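Beta-lactamase (Sphaerobacter thermophilus, PDB 4EWF) probably hydrolyses beta-lactams to substituted beta-amino acids, as a member of the class A beta-lactamase family. Local coordinates at residues T53-L58 against S113-T118; T74-L79 against G97-L102. All coordinates share one frame; numbering follows the deposited sequence.

Contact 1. Residues T53-L58 against S113-T118; sequences TVKIPL and SDNTAT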
loop_
_atom_site.group_PDB
_atom_site.type_symbol
_atom_site.label_atom_id
_atom_site.label_comp_id
_atom_site.label_asym_id
_atom_site.label_seq_id
_atom_site.Cartn_x
_atom_site.Cartn_y
_atom_site.Cartn_z
ATOM N N THR A 53 3.544 0.267 3.541
ATOM C CA THR A 53 3.070 -0.240 2.252
ATOM C C THR A 53 3.546 -1.672 2.054
ATOM O O THR A 53 2.940 -2.437 1.314
ATOM C CB THR A 53 3.528 0.613 1.050
ATOM O OG1 THR A 53 4.960 0.578 0.944
ATOM C CG2 THR A 53 3.051 2.042 1.199
ATOM N N VAL A 54 4.609 -2.046 2.757
ATOM C CA VAL A 54 5.163 -3.397 2.629
ATOM C C VAL A 54 4.208 -4.468 3.184
ATOM O O VAL A 54 4.422 -5.671 3.019
ATOM C CB VAL A 54 6.575 -3.486 3.289
ATOM C CG1 VAL A 54 6.470 -3.445 4.802
ATOM C CG2 VAL A 54 7.339 -4.731 2.783
ATOM N N LYS A 55 3.135 -4.032 3.827
ATOM C CA LYS A 55 2.132 -4.984 4.276
ATOM C C LYS A 55 1.370 -5.610 3.105
ATOM O O LYS A 55 0.679 -6.614 3.276
ATOM C CB LYS A 55 1.205 -4.327 5.302
ATOM C CG LYS A 55 1.996 -3.890 6.532
ATOM C CD LYS A 55 1.167 -3.088 7.545
ATOM C CE LYS A 55 2.078 -2.615 8.683
ATOM N NZ LYS A 55 1.302 -1.915 9.750
ATOM N N ILE A 56 1.525 -5.044 1.907
ATOM C CA ILE A 56 0.889 -5.622 0.728
ATOM C C ILE A 56 1.522 -6.960 0.358
ATOM O O ILE A 56 0.849 -7.980 0.344
ATOM C CB ILE A 56 0.905 -4.655 -0.477
ATOM C CG1 ILE A 56 -0.079 -3.496 -0.245
ATOM C CG2 ILE A 56 0.567 -5.406 -1.786
ATOM C CD1 ILE A 56 0.059 -2.367 -1.291
ATOM N N PRO A 57 2.830 -6.968 0.059
ATOM C CA PRO A 57 3.421 -8.272 -0.249
ATOM C C PRO A 57 3.344 -9.246 0.928
ATOM O O PRO A 57 3.319 -10.442 0.692
ATOM C CB PRO A 57 4.881 -7.933 -0.591
ATOM C CG PRO A 57 5.117 -6.581 -0.019
ATOM C CD PRO A 57 3.793 -5.863 -0.100
ATOM N N LEU A 58 3.308 -8.753 2.165
ATOM C CA LEU A 58 3.123 -9.642 3.321
ATOM C C LEU A 58 1.768 -10.360 3.221
ATOM O O LEU A 58 1.670 -11.580 3.398
ATOM C CB LEU A 58 3.212 -8.850 4.638
ATOM C CG LEU A 58 2.786 -9.593 5.920
ATOM C CD1 LEU A 58 3.640 -10.831 6.187
ATOM C CD2 LEU A 58 2.810 -8.649 7.119
ATOM N N SER A 113 -3.459 -0.650 9.637
ATOM C CA SER A 113 -2.003 -0.770 9.748
ATOM C C SER A 113 -1.533 -1.238 11.136
ATOM O O SER A 113 -0.568 -0.711 11.713
ATOM C CB SER A 113 -1.324 0.547 9.359
ATOM O OG SER A 113 -0.073 0.274 8.744
ATOM N N ASP A 114 -2.216 -2.243 11.672
ATOM C CA ASP A 114 -1.888 -2.723 13.006
ATOM C C ASP A 114 -0.527 -3.430 13.024
ATOM O O ASP A 114 -0.352 -4.493 12.422
ATOM C CB ASP A 114 -2.997 -3.649 13.507
ATOM C CG ASP A 114 -2.892 -3.923 14.985
ATOM O OD1 ASP A 114 -3.881 -3.679 15.719
ATOM O OD2 ASP A 114 -1.814 -4.384 15.405
ATOM N N ASN A 115 0.422 -2.818 13.721
ATOM C CA ASN A 115 1.806 -3.275 13.768
ATOM C C ASN A 115 1.961 -4.611 14.506
ATOM O O ASN A 115 2.787 -5.431 14.126
ATOM C CB ASN A 115 2.720 -2.215 14.407
ATOM C CG ASN A 115 3.073 -1.065 13.446
ATOM O OD1 ASN A 115 2.838 -1.153 12.242
ATOM N ND2 ASN A 115 3.652 0.005 13.985
ATOM N N THR A 116 1.169 -4.827 15.556
ATOM C CA THR A 116 1.186 -6.115 16.255
ATOM C C THR A 116 0.707 -7.242 15.322
ATOM O O THR A 116 1.353 -8.290 15.196
ATOM C CB THR A 116 0.301 -6.091 17.515
ATOM O OG1 THR A 116 0.816 -5.128 18.454
ATOM C CG2 THR A 116 0.283 -7.458 18.169
ATOM N N ALA A 117 -0.426 -7.020 14.665
ATOM C CA ALA A 117 -0.976 -8.003 13.730
ATOM C C ALA A 117 0.035 -8.303 12.624
ATOM O O ALA A 117 0.206 -9.455 12.213
ATOM C CB ALA A 117 -2.259 -7.480 13.122
ATOM N N THR A 118 0.704 -7.253 12.156
ATOM C CA THR A 118 1.712 -7.378 11.110
ATOM C C THR A 118 2.850 -8.288 11.553
ATOM O O THR A 118 3.213 -9.221 10.829
ATOM C CB THR A 118 2.283 -6.009 10.713
ATOM O OG1 THR A 118 1.230 -5.196 10.182
ATOM C CG2 THR A 118 3.370 -6.169 9.651
#
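Lys55 reaches across to Ser113, Asn115 and Thr118. It joins the start of helix 55-67 to the Ser-Asp-Asn motif just ahead of and at the start of helix 115-125. Ser52 and Lys55 fit the SxxK pattern of class A beta-lactamases, so this is probably part of the active site. The tight part is the end of the lysine. Its chain is extended beyond CG, and Lys55 NZ donates to Ser113 OG at 2.8 Å. Lys55 NZ also donates to Asn115 OD1 at 3.0 Å, lying in the plane of that carbonyl. Ser113 OG is bonded to Ser52 OG and Lys216 NZ as well, Lys55 NZ has a weak bond to Ser52 OG, and a sulfate, probably from the crystallisation liquor, bonds weakly to Ser113 OG and suggests a pocket there. Short of NZ, the Lys55 side chain crosses that of Thr118 at about a right angle, with Lys55 CE only 3.1 Å from Thr118 OG1. That hydroxyl donates to Asp114 O, approaching from above the carbonyl plane. Asp114 O also takes the Thr118 backbone N, so two donors grip it. Asp114 is the N-cap residue. Asp114 OD2 accepts from Ala117 N at 3.1 Å, while OD1 accepts from Val90 N and Leu91 N. These bonds tie down the turn that carries Ser113 and Asn115. The Leu58 end of the contact is looser, though it too is buried. One helical turn past Lys55 the polar contacts give way to methyl packing. Leu58 CG is anti to the backbone N (chi1 169°), and beyond it Leu58 CD2 meets Thr118 CG2 at 3.6 Å.

Contact 2. Residues T74-L79 against G97-L102; sequences TDRIVL and GLELTL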
loop_
_atom_site.group_PDB
_atom_site.type_symbol
_atom_site.label_atom_id
_atom_site.label_comp_id
_atom_site.label_asym_id
_atom_site.label_seq_id
_atom_site.Cartn_x
_atom_site.Cartn_y
_atom_site.Cartn_z
ATOM N N THR A 74 -9.338 -19.272 9.123
ATOM C CA THR A 74 -9.961 -19.448 10.429
ATOM C C THR A 74 -8.972 -19.867 11.518
ATOM O O THR A 74 -9.365 -20.016 12.678
ATOM C CB THR A 74 -11.123 -20.480 10.378
ATOM O OG1 THR A 74 -10.668 -21.685 9.745
ATOM C CG2 THR A 74 -12.315 -19.910 9.600
ATOM N N ASP A 75 -7.700 -20.053 11.158
ATOM C CA ASP A 75 -6.712 -20.512 12.139
ATOM C C ASP A 75 -6.648 -19.526 13.313
ATOM O O ASP A 75 -6.709 -18.315 13.118
ATOM C CB ASP A 75 -5.314 -20.663 11.513
ATOM C CG ASP A 75 -5.173 -21.925 10.663
ATOM O OD1 ASP A 75 -6.079 -22.792 10.700
ATOM O OD2 ASP A 75 -4.138 -22.050 9.966
ATOM N N ARG A 76 -6.507 -20.048 14.525
ATOM C CA ARG A 76 -6.480 -19.201 15.719
ATOM C C ARG A 76 -5.052 -18.742 16.058
ATOM O O ARG A 76 -4.097 -19.518 15.949
ATOM C CB ARG A 76 -7.108 -19.916 16.925
ATOM C CG ARG A 76 -8.297 -20.848 16.598
ATOM C CD ARG A 76 -9.470 -20.148 15.875
ATOM N NE ARG A 76 -10.502 -19.650 16.790
ATOM C CZ ARG A 76 -11.758 -19.372 16.439
ATOM N NH1 ARG A 76 -12.614 -18.920 17.347
ATOM N NH2 ARG A 76 -12.163 -19.549 15.183
ATOM N N ILE A 77 -4.921 -17.469 16.426
ATOM C CA ILE A 77 -3.683 -16.907 16.969
ATOM C C ILE A 77 -4.044 -16.150 18.238
ATOM O O ILE A 77 -4.978 -15.346 18.243
ATOM C CB ILE A 77 -3.003 -15.911 15.989
ATOM C CG1 ILE A 77 -2.554 -16.618 14.712
ATOM C CG2 ILE A 77 -1.805 -15.215 16.647
ATOM C CD1 ILE A 77 -3.650 -16.786 13.694
ATOM N N VAL A 78 -3.305 -16.401 19.313
ATOM C CA VAL A 78 -3.570 -15.740 20.590
ATOM C C VAL A 78 -2.650 -14.527 20.775
ATOM O O VAL A 78 -1.434 -14.608 20.549
ATOM C CB VAL A 78 -3.378 -16.708 21.779
ATOM C CG1 VAL A 78 -3.572 -15.976 23.119
ATOM C CG2 VAL A 78 -4.323 -17.896 21.670
ATOM N N LEU A 79 -3.239 -13.408 21.184
ATOM C CA LEU A 79 -2.490 -12.188 21.469
ATOM C C LEU A 79 -1.697 -12.325 22.776
ATOM O O LEU A 79 -2.270 -12.578 23.839
ATOM C CB LEU A 79 -3.436 -10.991 21.571
ATOM C CG LEU A 79 -2.759 -9.653 21.904
ATOM C CD1 LEU A 79 -1.861 -9.215 20.759
ATOM C CD2 LEU A 79 -3.804 -8.600 22.189
ATOM N N GLY A 97 -4.162 -12.421 25.788
ATOM C CA GLY A 97 -4.978 -13.627 25.765
ATOM C C GLY A 97 -6.117 -13.548 24.757
ATOM O O GLY A 97 -6.820 -14.531 24.511
ATOM N N LEU A 98 -6.305 -12.368 24.170
ATOM C CA LEU A 98 -7.328 -12.197 23.149
ATOM C C LEU A 98 -7.089 -13.200 22.021
ATOM O O LEU A 98 -5.994 -13.281 21.471
ATOM C CB LEU A 98 -7.265 -10.778 22.584
ATOM C CG LEU A 98 -8.294 -10.384 21.520
ATOM C CD1 LEU A 98 -9.678 -10.268 22.118
ATOM C CD2 LEU A 98 -7.889 -9.056 20.896
ATOM N N GLU A 99 -8.115 -13.963 21.677
ATOM C CA GLU A 99 -7.982 -14.965 20.634
ATOM C C GLU A 99 -8.531 -14.457 19.303
ATOM O O GLU A 99 -9.713 -14.156 19.185
ATOM C CB GLU A 99 -8.678 -16.259 21.063
ATOM C CG GLU A 99 -8.352 -17.460 20.204
ATOM C CD GLU A 99 -8.708 -18.776 20.888
ATOM O OE1 GLU A 99 -8.927 -18.776 22.124
ATOM O OE2 GLU A 99 -8.764 -19.808 20.186
ATOM N N LEU A 100 -7.648 -14.359 18.313
ATOM C CA LEU A 100 -7.989 -13.856 16.986
ATOM C C LEU A 100 -7.901 -14.977 15.951
ATOM O O LEU A 100 -7.472 -16.085 16.272
ATOM C CB LEU A 100 -7.005 -12.745 16.605
ATOM C CG LEU A 100 -7.020 -11.587 17.620
ATOM C CD1 LEU A 100 -5.636 -10.987 17.827
ATOM C CD2 LEU A 100 -8.025 -10.526 17.209
ATOM N N THR A 101 -8.300 -14.688 14.714
ATOM C CA THR A 101 -8.115 -15.628 13.620
ATOM C C THR A 101 -7.093 -15.039 12.667
ATOM O O THR A 101 -6.781 -13.845 12.736
ATOM C CB THR A 101 -9.411 -15.899 12.828
ATOM O OG1 THR A 101 -9.925 -14.660 12.318
ATOM C CG2 THR A 101 -10.465 -16.601 13.689
ATOM N N LEU A 102 -6.561 -15.880 11.790
ATOM C CA LEU A 102 -5.648 -15.408 10.760
ATOM C C LEU A 102 -6.319 -14.304 9.938
ATOM O O LEU A 102 -5.693 -13.306 9.602
ATOM C CB LEU A 102 -5.237 -16.577 9.854
ATOM C CG LEU A 102 -4.283 -16.224 8.705
ATOM C CD1 LEU A 102 -3.007 -15.610 9.237
ATOM C CD2 LEU A 102 -3.960 -17.458 7.852
#
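Leu79 and Leu98 are joined by Leu79 N to Leu98 O, a nearly straight bond of 2.8 Å (176° at the hydrogen). Next to it Leu79 O accepts from Gly97 N at 2.7 Å. Ile77 and Leu100 form a reciprocal pair: Leu100 N donates to Ile77 O, and Ile77 N to Leu100 O. Beyond them Leu102 N donates to Asp75 O at 2.8 Å, with a more bent bond (139°). Three CA-H...O contacts fill in between, the shortest being Thr101 CA to Asp75 O at 3.1 Å. Strands 76-78 and 99-101 thus make a two-stranded antiparallel ribbon. Ile77-Leu100 is its hydrogen-bonded pair, flanked by the non-hydrogen-bonded pairs Arg76-Thr101 and Val78-Glu99. Thr101 is also the N-cap of helix 102-111. On the face of Arg76, Val78, Glu99 and Thr101 the contact is at the surface. The Arg76 side chain is poorly ordered and touches a crystal neighbour. In its modelled position Glu99 OE2 lies at the guanidinium edge, in its plane, and Thr101 CG2 sits over one guanidinium face. The salt bridge from Arg76 NE to Glu99 OE2 is long, at 3.8 Å. Val78 CG1, anti to the backbone N (chi1 176°), rests on Gly97 CA. The other face carries Ile77 and Leu100, both against Leu105 of helix 102-111. Ile77 CD1 meets Leu102 CB at 4.2 Å, and both side chains touch Leu124. Leu79 CB packs on Leu98 CB at 4.0 Å, with Leu91 touching both leucines.

Contact 1 is buried, its centre about 9 Å from the centre of the chain. Contact 2 lies at the surface, about 24 Å from the chain centre to its own centre. Their chemistry differs accordingly. In 53-58/113-118 side-chain polar atoms carry the link and little area is buried between the segments. In 74-79/97-102 backbone bonds do the work, and more than twice the area is buried. The ribbon is nested in the chain loop that contact 1 closes, and strand 76-78 follows helix 55-67. Each contact includes the start of one of helices 102-111 and 115-125 and packs on the other. The two contacts touch where Thr116 CG2 packs on Leu79 CD1, at 3.8 Å.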